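Local coordinates for uncharacterized protein (Sulfolobus solfataricus P2, PDB 2QS7) that is of unknown function but is a putative oxidoreductase of the DsrE/DsrF-like family that assembles as a trimer of identical chains, at residues R54-Q59 against M86-V91; I12-G17 against M23-L28; P62-N67 against P73-K78. All blocks are in the same frame, centred on the assembly; numbering follows the deposited sequence. Where two conformers were deposited one is given.

The three contacts run from the core of the subunit to its periphery. Contact 2 is fully buried, with strand 9-14 and helix 19-34 meeting through branched aliphatic side chains alone. Contact 1 is partly buried and joins helix 53-57 to helix 87-97, setting one leucine against two aromatic rings; L90 and W87 of helix 87-97 also pack on the helix used by contact 2. Contact 3 lies farthest out, about 17 Å from the chain centre to its own centre, and is nested in the loop closed by contact 1. Its proline and selenomethionine packing sits beside polar bonds to other subunits; contacts 2 and 3 both touch the two neighbouring subunits, whereas no other chain touches contact 1.

Contact 1: residues R54-Q59 against M86-V91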
ATOM      1  N   ARG A  54     -17.538  18.541  -0.266  1.00 57.85           N
ATOM      2  CA  ARG A  54     -18.134  18.302  -1.587  1.00 59.39           C
ATOM      3  C   ARG A  54     -18.201  16.814  -1.915  1.00 58.66           C
ATOM      4  O   ARG A  54     -19.230  16.324  -2.373  1.00 55.16           O
ATOM      5  CB  ARG A  54     -17.411  19.083  -2.711  1.00 59.91           C
ATOM      6  CG  ARG A  54     -17.898  20.541  -2.867  1.00 61.91           C
ATOM      7  CD  ARG A  54     -17.262  21.279  -4.047  1.00 59.77           C
ATOM      8  NE  ARG A  54     -18.001  22.496  -4.369  1.00 63.33           N
ATOM      9  N   SER A  55     -17.118  16.090  -1.649  1.00 58.96           N
ATOM     10  CA  SER A  55     -17.078  14.665  -1.959  1.00 60.08           C
ATOM     11  C   SER A  55     -18.009  13.874  -1.060  1.00 61.26           C
ATOM     12  O   SER A  55     -18.733  12.991  -1.515  1.00 62.58           O
ATOM     13  CB  SER A  55     -15.649  14.146  -1.852  1.00 59.83           C
ATOM     14  OG  SER A  55     -15.556  12.792  -2.266  1.00 63.60           O
ATOM     15  N   LEU A  56     -18.000  14.213   0.221  1.00 63.26           N
ATOM     16  CA  LEU A  56     -18.822  13.508   1.198  1.00 63.73           C
ATOM     17  C   LEU A  56     -20.297  13.668   0.949  1.00 65.26           C
ATOM     18  O   LEU A  56     -21.049  12.732   1.169  1.00 66.05           O
ATOM     19  CB  LEU A  56     -18.475  13.952   2.621  1.00 64.79           C
ATOM     20  CG  LEU A  56     -17.115  13.440   3.089  1.00 59.34           C
ATOM     21  CD1 LEU A  56     -16.652  14.106   4.379  1.00 59.67           C
ATOM     22  CD2 LEU A  56     -17.183  11.937   3.256  1.00 59.31           C
ATOM     23  N   ASN A  57     -20.704  14.843   0.483  1.00 67.37           N
ATOM     24  CA  ASN A  57     -22.114  15.119   0.209  1.00 68.11           C
ATOM     25  C   ASN A  57     -22.562  14.747  -1.201  1.00 69.45           C
ATOM     26  O   ASN A  57     -23.742  14.838  -1.512  1.00 69.65           O
ATOM     27  CB  ASN A  57     -22.415  16.598   0.469  1.00 68.68           C
ATOM     28  CG  ASN A  57     -22.187  17.000   1.913  1.00 67.21           C
ATOM     29  OD1 ASN A  57     -22.211  16.128   2.822  1.00 70.28           O
ATOM     30  ND2 ASN A  57     -21.990  18.332   2.132  1.00 70.27           N
ATOM     31  N   SER A  58     -21.636  14.330  -2.056  1.00 71.20           N
ATOM     32  CA  SER A  58     -21.982  13.994  -3.439  1.00 71.90           C
ATOM     33  C   SER A  58     -23.007  12.880  -3.522  1.00 73.18           C
ATOM     34  O   SER A  58     -22.993  11.937  -2.742  1.00 72.57           O
ATOM     35  CB  SER A  58     -20.758  13.585  -4.243  1.00 72.23           C
ATOM     36  OG  SER A  58     -21.145  13.281  -5.566  1.00 74.47           O
ATOM     37  N   GLN A  59     -23.900  13.007  -4.486  1.00 75.39           N
ATOM     38  CA  GLN A  59     -24.936  12.019  -4.717  1.00 77.05           C
ATOM     39  C   GLN A  59     -24.409  10.938  -5.662  1.00 78.48           C
ATOM     40  O   GLN A  59     -25.039   9.891  -5.805  1.00 79.43           O
ATOM     41  CB  GLN A  59     -26.196  12.683  -5.297  1.00 75.93           C
ATOM     42  CG  GLN A  59     -26.813  13.737  -4.387  1.00 72.45           C
HETATM   43  N   MSE A  86     -21.026   3.541   6.642  1.00 63.07           N
HETATM   44  CA  MSE A  86     -20.101   4.080   5.643  0.50 62.99           C
HETATM   45  C   MSE A  86     -18.745   4.276   6.323  1.00 61.77           C
HETATM   46  O   MSE A  86     -18.670   4.457   7.551  1.00 59.23           O
HETATM   47  CB  MSE A  86     -20.628   5.421   5.081  0.50 62.13           C
HETATM   48  CG  MSE A  86     -22.069   5.329   4.515  0.50 66.33           C
HETATM   49 SE   MSE A  86     -22.904   7.017   3.821  0.38 64.49          SE
HETATM   50  CE  MSE A  86     -22.181   7.093   2.032  0.50 62.18           C
ATOM     51  N   TRP A  87     -17.685   4.256   5.531  1.00 60.45           N
ATOM     52  CA  TRP A  87     -16.354   4.387   6.068  1.00 59.35           C
ATOM     53  C   TRP A  87     -16.158   5.593   6.980  1.00 57.57           C
ATOM     54  O   TRP A  87     -15.495   5.487   8.029  1.00 57.92           O
ATOM     55  CB  TRP A  87     -15.342   4.399   4.923  1.00 62.19           C
ATOM     56  CG  TRP A  87     -15.315   5.655   4.147  1.00 59.93           C
ATOM     57  CD1 TRP A  87     -16.027   5.954   3.037  1.00 59.40           C
ATOM     58  CD2 TRP A  87     -14.513   6.795   4.436  1.00 60.75           C
ATOM     59  NE1 TRP A  87     -15.713   7.213   2.603  1.00 56.49           N
ATOM     60  CE2 TRP A  87     -14.785   7.753   3.449  1.00 61.48           C
ATOM     61  CE3 TRP A  87     -13.564   7.084   5.419  1.00 62.86           C
ATOM     62  CZ2 TRP A  87     -14.161   8.995   3.417  1.00 63.81           C
ATOM     63  CZ3 TRP A  87     -12.947   8.333   5.398  1.00 63.83           C
ATOM     64  CH2 TRP A  87     -13.262   9.276   4.399  1.00 60.26           C
ATOM     65  N   HIS A  88     -16.691   6.738   6.587  1.00 56.61           N
ATOM     66  CA  HIS A  88     -16.506   7.948   7.383  1.00 57.15           C
ATOM     67  C   HIS A  88     -17.283   7.917   8.686  1.00 56.24           C
ATOM     68  O   HIS A  88     -16.873   8.551   9.639  1.00 56.35           O
ATOM     69  CB  HIS A  88     -16.818   9.219   6.603  1.00 60.16           C
ATOM     70  CG  HIS A  88     -18.163   9.223   5.974  1.00 60.34           C
ATOM     71  ND1 HIS A  88     -19.303   9.590   6.657  1.00 72.18           N
ATOM     72  CD2 HIS A  88     -18.555   8.918   4.712  1.00 72.65           C
ATOM     73  CE1 HIS A  88     -20.343   9.497   5.843  1.00 71.22           C
ATOM     74  NE2 HIS A  88     -19.917   9.091   4.657  1.00 66.67           N
ATOM     75  N   GLN A  89     -18.409   7.207   8.716  1.00 55.72           N
ATOM     76  CA  GLN A  89     -19.183   7.042   9.934  1.00 54.85           C
ATOM     77  C   GLN A  89     -18.400   6.185  10.903  1.00 54.18           C
ATOM     78  O   GLN A  89     -18.392   6.445  12.090  1.00 53.27           O
ATOM     79  CB  GLN A  89     -20.527   6.395   9.638  1.00 55.47           C
ATOM     80  CG  GLN A  89     -21.409   7.274   8.758  1.00 57.60           C
ATOM     81  CD  GLN A  89     -22.723   6.621   8.390  1.00 59.70           C
ATOM     82  OE1 GLN A  89     -22.842   5.393   8.306  1.00 64.66           O
ATOM     83  NE2 GLN A  89     -23.724   7.450   8.160  1.00 59.84           N
ATOM     84  N   LEU A  90     -17.716   5.167  10.390  1.00 53.64           N
ATOM     85  CA  LEU A  90     -16.864   4.332  11.226  1.00 53.58           C
ATOM     86  C   LEU A  90     -15.740   5.166  11.832  1.00 54.30           C
ATOM     87  O   LEU A  90     -15.385   4.980  13.005  1.00 53.64           O
ATOM     88  CB  LEU A  90     -16.298   3.138  10.444  1.00 52.27           C
ATOM     89  CG  LEU A  90     -17.252   2.025   9.987  1.00 55.75           C
ATOM     90  CD1 LEU A  90     -16.518   1.040   9.085  1.00 51.83           C
ATOM     91  CD2 LEU A  90     -17.914   1.291  11.152  1.00 51.03           C
ATOM     92  N   VAL A  91     -15.182   6.090  11.061  1.00 53.80           N
ATOM     93  CA  VAL A  91     -14.111   6.937  11.596  1.00 52.26           C
ATOM     94  C   VAL A  91     -14.657   7.886  12.689  1.00 53.59           C
ATOM     95  O   VAL A  91     -14.087   7.969  13.805  1.00 53.91           O
ATOM     96  CB  VAL A  91     -13.366   7.696  10.496  1.00 52.43           C
ATOM     97  CG1 VAL A  91     -12.321   8.635  11.112  1.00 51.79           C
ATOM     98  CG2 VAL A  91     -12.708   6.677   9.564  1.00 47.73           C
TER
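L56 meets H88 and W87 through a single methyl, CD2, and this one apolar methyl contact carries the whole contact between helix 53-57 and the first turn of helix 87-97. Its closest partner is the imidazole: L56 CD2 stands 3.6 Å from H88 CD2, while H88 CG is 4.0 Å from the same methyl. L56 and H88 lie alongside each other, running in opposite senses. On the indole, L56 CD2 approaches W87 CZ2 at 4.2 Å, so one branch of the leucine serves both aromatic residues.

Within residues 86-91 the two rings are packed against their own segment. With CG held between the backbone N and the carbonyl carbon (chi1 54°), H88 turns its ring toward the start of its own helix, where CB of M86, a selenomethionine, covers one face off centre and W87 NE1 lies in plane at the edge. H88 CB in turn sits 3.8 Å above the centre of the indole. The L56 contact is helix-to-helix packing within the alpha/beta fold of the DsrE/DsrF-like family: W87 is buried against I51, I19, L22 and F43, while L56 also touches A120.

Hydrogen bonds act within the second segment. M86 occupies the N-cap, and its backbone N donates to Q89 OE1 at 3.1 Å with an N-H...O angle of 159°, so the side chain three residues on folds back over the helix start. The donor lies 40° out of the amide plane. M86 O accepts from L90 N at 3.1 Å, closing the first turn.

Contact 2: residues I12-G17 against M23-L28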
ATOM      1  N   ILE A  12      -2.105   5.611   9.691  1.00 50.82           N
ATOM      2  CA  ILE A  12      -2.388   5.250   8.301  1.00 51.70           C
ATOM      3  C   ILE A  12      -2.341   6.456   7.409  1.00 51.75           C
ATOM      4  O   ILE A  12      -2.950   7.481   7.726  1.00 49.55           O
ATOM      5  CB  ILE A  12      -3.823   4.654   8.160  1.00 52.64           C
ATOM      6  CG1 ILE A  12      -4.019   3.477   9.119  1.00 54.18           C
ATOM      7  CG2 ILE A  12      -4.110   4.246   6.680  1.00 52.08           C
ATOM      8  CD1 ILE A  12      -5.454   2.886   9.018  1.00 51.94           C
ATOM      9  N   ILE A  13      -1.595   6.326   6.302  1.00 52.39           N
ATOM     10  CA  ILE A  13      -1.560   7.339   5.252  1.00 52.69           C
ATOM     11  C   ILE A  13      -2.643   6.898   4.286  1.00 51.27           C
ATOM     12  O   ILE A  13      -2.557   5.833   3.636  1.00 52.08           O
ATOM     13  CB  ILE A  13      -0.226   7.449   4.508  1.00 54.65           C
ATOM     14  CG1 ILE A  13       0.874   7.848   5.471  1.00 55.80           C
ATOM     15  CG2 ILE A  13      -0.305   8.473   3.335  1.00 47.71           C
ATOM     16  CD1 ILE A  13       2.303   7.822   4.834  1.00 56.44           C
ATOM     17  N   VAL A  14      -3.708   7.678   4.255  1.00 51.45           N
ATOM     18  CA  VAL A  14      -4.869   7.368   3.400  1.00 50.43           C
ATOM     19  C   VAL A  14      -4.654   8.099   2.116  1.00 52.51           C
ATOM     20  O   VAL A  14      -5.041   9.267   1.961  1.00 52.46           O
ATOM     21  CB  VAL A  14      -6.216   7.775   4.055  1.00 50.97           C
ATOM     22  CG1 VAL A  14      -7.399   7.326   3.182  1.00 48.34           C
ATOM     23  CG2 VAL A  14      -6.330   7.201   5.489  1.00 49.53           C
ATOM     24  N   PHE A  15      -3.972   7.416   1.199  1.00 51.41           N
ATOM     25  CA  PHE A  15      -3.669   7.968  -0.129  1.00 51.32           C
ATOM     26  C   PHE A  15      -4.779   7.738  -1.131  1.00 51.87           C
ATOM     27  O   PHE A  15      -5.073   8.617  -2.005  1.00 52.15           O
ATOM     28  CB  PHE A  15      -2.396   7.281  -0.637  1.00 50.63           C
ATOM     29  CG  PHE A  15      -2.072   7.554  -2.056  1.00 50.77           C
ATOM     30  CD1 PHE A  15      -1.325   8.649  -2.411  1.00 54.96           C
ATOM     31  CD2 PHE A  15      -2.525   6.719  -3.059  1.00 53.36           C
ATOM     32  CE1 PHE A  15      -1.046   8.887  -3.726  1.00 51.11           C
ATOM     33  CE2 PHE A  15      -2.219   6.956  -4.342  1.00 49.31           C
ATOM     34  CZ  PHE A  15      -1.492   8.040  -4.685  1.00 48.49           C
ATOM     35  N   SER A  16      -5.358   6.536  -1.057  1.00 52.15           N
ATOM     36  CA  SER A  16      -6.404   6.123  -2.021  1.00 54.14           C
ATOM     37  C   SER A  16      -7.758   6.762  -1.749  1.00 54.21           C
ATOM     38  O   SER A  16      -8.053   7.197  -0.636  1.00 53.84           O
ATOM     39  CB  SER A  16      -6.524   4.602  -2.033  1.00 55.05           C
ATOM     40  OG  SER A  16      -5.260   4.013  -2.317  1.00 53.92           O
ATOM     41  N   GLY A  17      -8.573   6.844  -2.803  1.00 56.23           N
ATOM     42  CA  GLY A  17      -9.883   7.451  -2.701  1.00 55.73           C
ATOM     43  C   GLY A  17     -11.032   6.592  -3.219  1.00 54.87           C
ATOM     44  O   GLY A  17     -12.129   7.078  -3.292  1.00 56.97           O
HETATM   45  N   MSE A  23     -13.105   1.667   2.781  1.00 55.95           N
HETATM   46  CA  MSE A  23     -13.746   0.760   3.757  1.00 55.83           C
HETATM   47  C   MSE A  23     -12.763   0.153   4.762  1.00 55.67           C
HETATM   48  O   MSE A  23     -13.022   0.212   5.951  1.00 55.42           O
HETATM   49  CB  MSE A  23     -14.548  -0.336   3.059  1.00 55.64           C
HETATM   50  CG  MSE A  23     -15.938   0.086   2.544  1.00 63.22           C
HETATM   51 SE   MSE A  23     -17.119   0.798   3.951  0.75 73.77          SE
HETATM   52  CE  MSE A  23     -16.675  -0.374   5.489  1.00 63.38           C
ATOM     53  N   PRO A  24     -11.672  -0.470   4.289  1.00 56.80           N
ATOM     54  CA  PRO A  24     -10.608  -0.946   5.173  1.00 56.38           C
ATOM     55  C   PRO A  24     -10.130   0.140   6.138  1.00 56.14           C
ATOM     56  O   PRO A  24      -9.820  -0.151   7.300  1.00 59.08           O
ATOM     57  CB  PRO A  24      -9.479  -1.289   4.202  1.00 56.29           C
ATOM     58  CG  PRO A  24     -10.075  -1.522   2.949  1.00 60.91           C
ATOM     59  CD  PRO A  24     -11.412  -0.843   2.896  1.00 59.98           C
ATOM     60  N   VAL A  25      -9.971   1.375   5.660  1.00 55.19           N
ATOM     61  CA  VAL A  25      -9.559   2.494   6.547  1.00 54.45           C
ATOM     62  C   VAL A  25     -10.562   2.616   7.688  1.00 54.85           C
ATOM     63  O   VAL A  25     -10.183   2.662   8.834  1.00 54.55           O
ATOM     64  CB  VAL A  25      -9.453   3.837   5.796  1.00 56.49           C
ATOM     65  CG1 VAL A  25      -9.347   5.025   6.803  1.00 51.77           C
ATOM     66  CG2 VAL A  25      -8.254   3.791   4.824  1.00 50.62           C
ATOM     67  N   GLY A  26     -11.851   2.609   7.357  1.00 53.06           N
ATOM     68  CA  GLY A  26     -12.895   2.669   8.379  1.00 52.57           C
ATOM     69  C   GLY A  26     -12.884   1.483   9.354  1.00 51.96           C
ATOM     70  O   GLY A  26     -13.034   1.656  10.565  1.00 51.98           O
ATOM     71  N   ILE A  27     -12.699   0.286   8.813  1.00 50.26           N
ATOM     72  CA  ILE A  27     -12.732  -0.939   9.601  1.00 52.58           C
ATOM     73  C   ILE A  27     -11.488  -1.027  10.484  1.00 51.32           C
ATOM     74  O   ILE A  27     -11.573  -1.390  11.642  1.00 53.62           O
ATOM     75  CB  ILE A  27     -12.871  -2.192   8.679  1.00 52.67           C
ATOM     76  CG1 ILE A  27     -14.234  -2.194   7.979  1.00 52.35           C
ATOM     77  CG2 ILE A  27     -12.697  -3.474   9.480  1.00 51.05           C
ATOM     78  CD1 ILE A  27     -14.289  -3.133   6.817  1.00 52.41           C
ATOM     79  N   LEU A  28     -10.334  -0.699   9.940  1.00 51.34           N
ATOM     80  CA  LEU A  28      -9.115  -0.684  10.756  1.00 52.62           C
ATOM     81  C   LEU A  28      -9.241   0.332  11.877  1.00 50.93           C
ATOM     82  O   LEU A  28      -8.877   0.067  13.009  1.00 50.84           O
ATOM     83  CB  LEU A  28      -7.909  -0.306   9.916  1.00 52.48           C
ATOM     84  CG  LEU A  28      -7.282  -1.419   9.109  1.00 57.75           C
ATOM     85  CD1 LEU A  28      -6.547  -0.823   7.923  1.00 59.57           C
ATOM     86  CD2 LEU A  28      -6.345  -2.234  10.015  1.00 58.07           C
TER
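The backbone N of L28 donates to P24 O at 2.7 Å, a bond of the helix turn that presents V25 and L28 to I12 and V14 of the strand. Both elements belong to the beta-alpha-beta unit made of strand 9-14, helix 19-34 and strand 38-43. Strand 9-14 is an inner strand of the five-stranded parallel sheet, flanked by strands 38-43 and 140-143, and the helix covers one of its faces.

V14 and V25 meet end-on, with both methyls of each in use. V14 CG2 lies 3.9 Å from V25 CG1 and 4.0 Å from V25 CG2; V14 CG1 also reaches V25 CG2. In each valine CG1 is anti to the backbone N (chi1 -175° in V14 and 167° in V25), which sets CG2 beside that N and turns both branches to the other valine. The I12 and L28 chains lie at a slant to each other one helix turn farther along, and I144 at the chain end touches both.

The helix is shared with the assembly: P24 packs on F15 of the second subunit and L28 on V129 of that subunit. Beyond F15, which sits among aromatic rings, S16 OG is hydrogen-bonded to I144 OXT and G17 N to Y68 OH of the third subunit. I12 ends in CD1, which rests 4.0 Å from L28 CD1 and 4.1 Å from L28 CB.

Contact 3: residues P62-N67 against P73-K78; sequences PQIDKN and PIMMQK
The loop between helix 53-57 and helix 72-81 folds back on the second of these helices, and it contains an Asx turn at D65 beside the subunit boundary. P62 and I64 of the loop point toward the helix, and M75 and M76, both refined as selenomethionine, point toward the loop. The contact lies at the edge of the subunit and is partly buried.

P62 and M76 cross at an angle: the ring atom P62 CG meets M76 CE at 3.8 Å. The M76 chain is bent at both chi2 and chi3, which curls its methyl back toward the proline. I64 CD1 lies 4.4 Å from M76 SE, a looser apolar approach. The same isoleucine methyl also points at the end of M75, but the spacing modelled there is too short to be reliable. P62 and I64 also pack on I19 of helix 19-34.

On the far part of the loop the chemistry becomes polar. N67 OD1 accepts from K66 N of the second subunit, and K66 N donates in turn to N67 OD1 of the third, so the same bond recurs between the chains. D65 N also donates to D20 OD1 at the start of the turn. D65 OD1 then receives N67 N at 2.8 Å, from a position 37° out of the carboxylate plane and with a nearly straight N-H...O angle of 167°.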
ATOM      1  N   PRO A  62     -20.355   5.768  -5.163  1.00 83.83           N
ATOM      2  CA  PRO A  62     -18.920   5.594  -4.822  1.00 83.52           C
ATOM      3  C   PRO A  62     -18.133   4.865  -5.922  1.00 81.19           C
ATOM      4  O   PRO A  62     -18.699   4.017  -6.638  1.00 81.52           O
ATOM      5  CB  PRO A  62     -18.938   4.786  -3.502  1.00 84.06           C
ATOM      6  CG  PRO A  62     -20.405   4.364  -3.293  1.00 85.61           C
ATOM      7  CD  PRO A  62     -21.248   5.324  -4.073  1.00 84.26           C
ATOM      8  N   GLN A  63     -16.850   5.188  -6.055  1.00 77.14           N
ATOM      9  CA  GLN A  63     -16.057   4.596  -7.128  1.00 74.70           C
ATOM     10  C   GLN A  63     -15.257   3.399  -6.622  1.00 69.87           C
ATOM     11  O   GLN A  63     -14.507   3.529  -5.690  1.00 67.41           O
ATOM     12  CB  GLN A  63     -15.144   5.652  -7.803  1.00 75.74           C
ATOM     13  CG  GLN A  63     -14.387   6.594  -6.806  1.00 79.71           C
ATOM     14  CD  GLN A  63     -13.093   7.251  -7.369  1.00 78.81           C
ATOM     15  OE1 GLN A  63     -12.824   7.238  -8.574  1.00 81.80           O
ATOM     16  NE2 GLN A  63     -12.283   7.812  -6.466  1.00 84.38           N
ATOM     17  N   ILE A  64     -15.464   2.236  -7.231  1.00 66.35           N
ATOM     18  CA  ILE A  64     -14.681   1.038  -6.938  1.00 65.70           C
ATOM     19  C   ILE A  64     -13.420   1.084  -7.807  1.00 62.97           C
ATOM     20  O   ILE A  64     -13.405   1.688  -8.884  1.00 58.87           O
ATOM     21  CB  ILE A  64     -15.416  -0.279  -7.359  1.00 67.80           C
ATOM     22  CG1 ILE A  64     -16.735  -0.484  -6.626  1.00 72.17           C
ATOM     23  CG2 ILE A  64     -14.563  -1.513  -7.033  1.00 67.33           C
ATOM     24  CD1 ILE A  64     -16.535  -0.987  -5.213  1.00 69.15           C
ATOM     25  N   ASP A  65     -12.361   0.440  -7.344  1.00 60.18           N
ATOM     26  CA  ASP A  65     -11.142   0.312  -8.131  1.00 59.11           C
ATOM     27  C   ASP A  65     -11.514  -0.366  -9.466  1.00 58.60           C
ATOM     28  O   ASP A  65     -12.132  -1.424  -9.469  1.00 58.20           O
ATOM     29  CB  ASP A  65     -10.114  -0.517  -7.347  1.00 57.04           C
ATOM     30  CG  ASP A  65      -8.750  -0.604  -8.027  1.00 59.31           C
ATOM     31  OD1 ASP A  65      -8.682  -0.597  -9.272  1.00 61.44           O
ATOM     32  OD2 ASP A  65      -7.723  -0.713  -7.313  1.00 67.85           O
ATOM     33  N   LYS A  66     -11.133   0.250 -10.582  1.00 58.60           N
ATOM     34  CA  LYS A  66     -11.406  -0.320 -11.893  1.00 59.76           C
ATOM     35  C   LYS A  66     -10.896  -1.767 -12.035  1.00 57.97           C
ATOM     36  O   LYS A  66     -11.421  -2.527 -12.819  1.00 55.88           O
ATOM     37  CB  LYS A  66     -10.817   0.569 -12.994  1.00 62.16           C
ATOM     38  CG  LYS A  66     -11.472   1.953 -13.119  1.00 64.45           C
ATOM     39  CD  LYS A  66     -10.870   2.735 -14.282  1.00 64.40           C
ATOM     40  CE  LYS A  66     -11.688   3.952 -14.662  1.00 68.76           C
ATOM     41  NZ  LYS A  66     -11.244   4.470 -15.998  1.00 77.33           N
ATOM     42  N   ASN A  67      -9.871  -2.141 -11.269  1.00 58.29           N
ATOM     43  CA  ASN A  67      -9.343  -3.509 -11.318  1.00 58.72           C
ATOM     44  C   ASN A  67     -10.331  -4.575 -10.831  1.00 60.43           C
ATOM     45  O   ASN A  67     -10.193  -5.768 -11.177  1.00 59.26           O
ATOM     46  CB  ASN A  67      -8.098  -3.621 -10.459  1.00 57.56           C
ATOM     47  CG  ASN A  67      -6.942  -2.863 -11.012  1.00 55.19           C
ATOM     48  OD1 ASN A  67      -6.629  -2.986 -12.170  1.00 61.06           O
ATOM     49  ND2 ASN A  67      -6.253  -2.121 -10.165  1.00 58.16           N
ATOM     50  N   PRO A  73     -20.724  -4.464  -7.433  1.00 77.58           N
ATOM     51  CA  PRO A  73     -22.111  -4.630  -6.978  1.00 75.99           C
ATOM     52  C   PRO A  73     -22.289  -5.654  -5.844  1.00 74.66           C
ATOM     53  O   PRO A  73     -23.003  -5.357  -4.880  1.00 74.59           O
ATOM     54  CB  PRO A  73     -22.865  -5.080  -8.242  1.00 76.48           C
ATOM     55  CG  PRO A  73     -21.820  -5.364  -9.279  1.00 78.02           C
ATOM     56  CD  PRO A  73     -20.589  -4.613  -8.892  1.00 77.45           C
ATOM     57  N   ILE A  74     -21.651  -6.827  -5.955  1.00 72.53           N
ATOM     58  CA  ILE A  74     -21.743  -7.871  -4.907  1.00 72.17           C
ATOM     59  C   ILE A  74     -21.447  -7.281  -3.532  1.00 71.80           C
ATOM     60  O   ILE A  74     -22.175  -7.525  -2.558  1.00 68.82           O
ATOM     61  CB  ILE A  74     -20.737  -9.064  -5.097  1.00 71.19           C
ATOM     62  CG1 ILE A  74     -21.070  -9.895  -6.342  1.00 74.41           C
ATOM     63  CG2 ILE A  74     -20.743  -9.994  -3.865  1.00 69.92           C
ATOM     64  CD1 ILE A  74     -20.232 -11.181  -6.481  1.00 72.55           C
HETATM   65  N   MSE A  75     -20.360  -6.512  -3.468  1.00 71.97           N
HETATM   66  CA  MSE A  75     -19.936  -5.902  -2.234  1.00 73.34           C
HETATM   67  C   MSE A  75     -20.911  -4.809  -1.777  1.00 71.19           C
HETATM   68  O   MSE A  75     -21.331  -4.807  -0.615  1.00 68.40           O
HETATM   69  CB  MSE A  75     -18.521  -5.341  -2.404  1.00 72.67           C
HETATM   70  CG  MSE A  75     -17.886  -4.825  -1.135  1.00 76.87           C
HETATM   71 SE   MSE A  75     -16.245  -3.833  -1.589  0.75 84.82          SE
HETATM   72  CE  MSE A  75     -17.064  -2.506  -2.864  1.00 71.90           C
HETATM   73  N   MSE A  76     -21.263  -3.890  -2.677  1.00 71.41           N
HETATM   74  CA  MSE A  76     -22.142  -2.774  -2.328  1.00 73.59           C
HETATM   75  C   MSE A  76     -23.489  -3.279  -1.842  1.00 74.33           C
HETATM   76  O   MSE A  76     -23.980  -2.825  -0.805  1.00 74.40           O
HETATM   77  CB  MSE A  76     -22.295  -1.819  -3.520  1.00 75.29           C
HETATM   78  CG  MSE A  76     -20.950  -1.214  -3.969  1.00 80.15           C
HETATM   79 SE   MSE A  76     -19.947  -0.481  -2.470  0.75 95.16          SE
HETATM   80  CE  MSE A  76     -21.289   0.949  -1.978  1.00 86.98           C
ATOM     81  N   GLN A  77     -24.048  -4.241  -2.575  1.00 74.75           N
ATOM     82  CA  GLN A  77     -25.326  -4.848  -2.231  1.00 74.56           C
ATOM     83  C   GLN A  77     -25.260  -5.534  -0.851  1.00 74.47           C
ATOM     84  O   GLN A  77     -26.134  -5.317  -0.013  1.00 73.71           O
ATOM     85  CB  GLN A  77     -25.756  -5.857  -3.310  1.00 73.84           C
ATOM     86  N   LYS A  78     -24.203  -6.311  -0.597  1.00 73.70           N
ATOM     87  CA  LYS A  78     -24.102  -7.080   0.654  1.00 72.82           C
ATOM     88  C   LYS A  78     -23.892  -6.204   1.882  1.00 72.67           C
ATOM     89  O   LYS A  78     -24.261  -6.599   2.990  1.00 70.71           O
ATOM     90  CB  LYS A  78     -23.006  -8.145   0.561  1.00 71.52           C
TER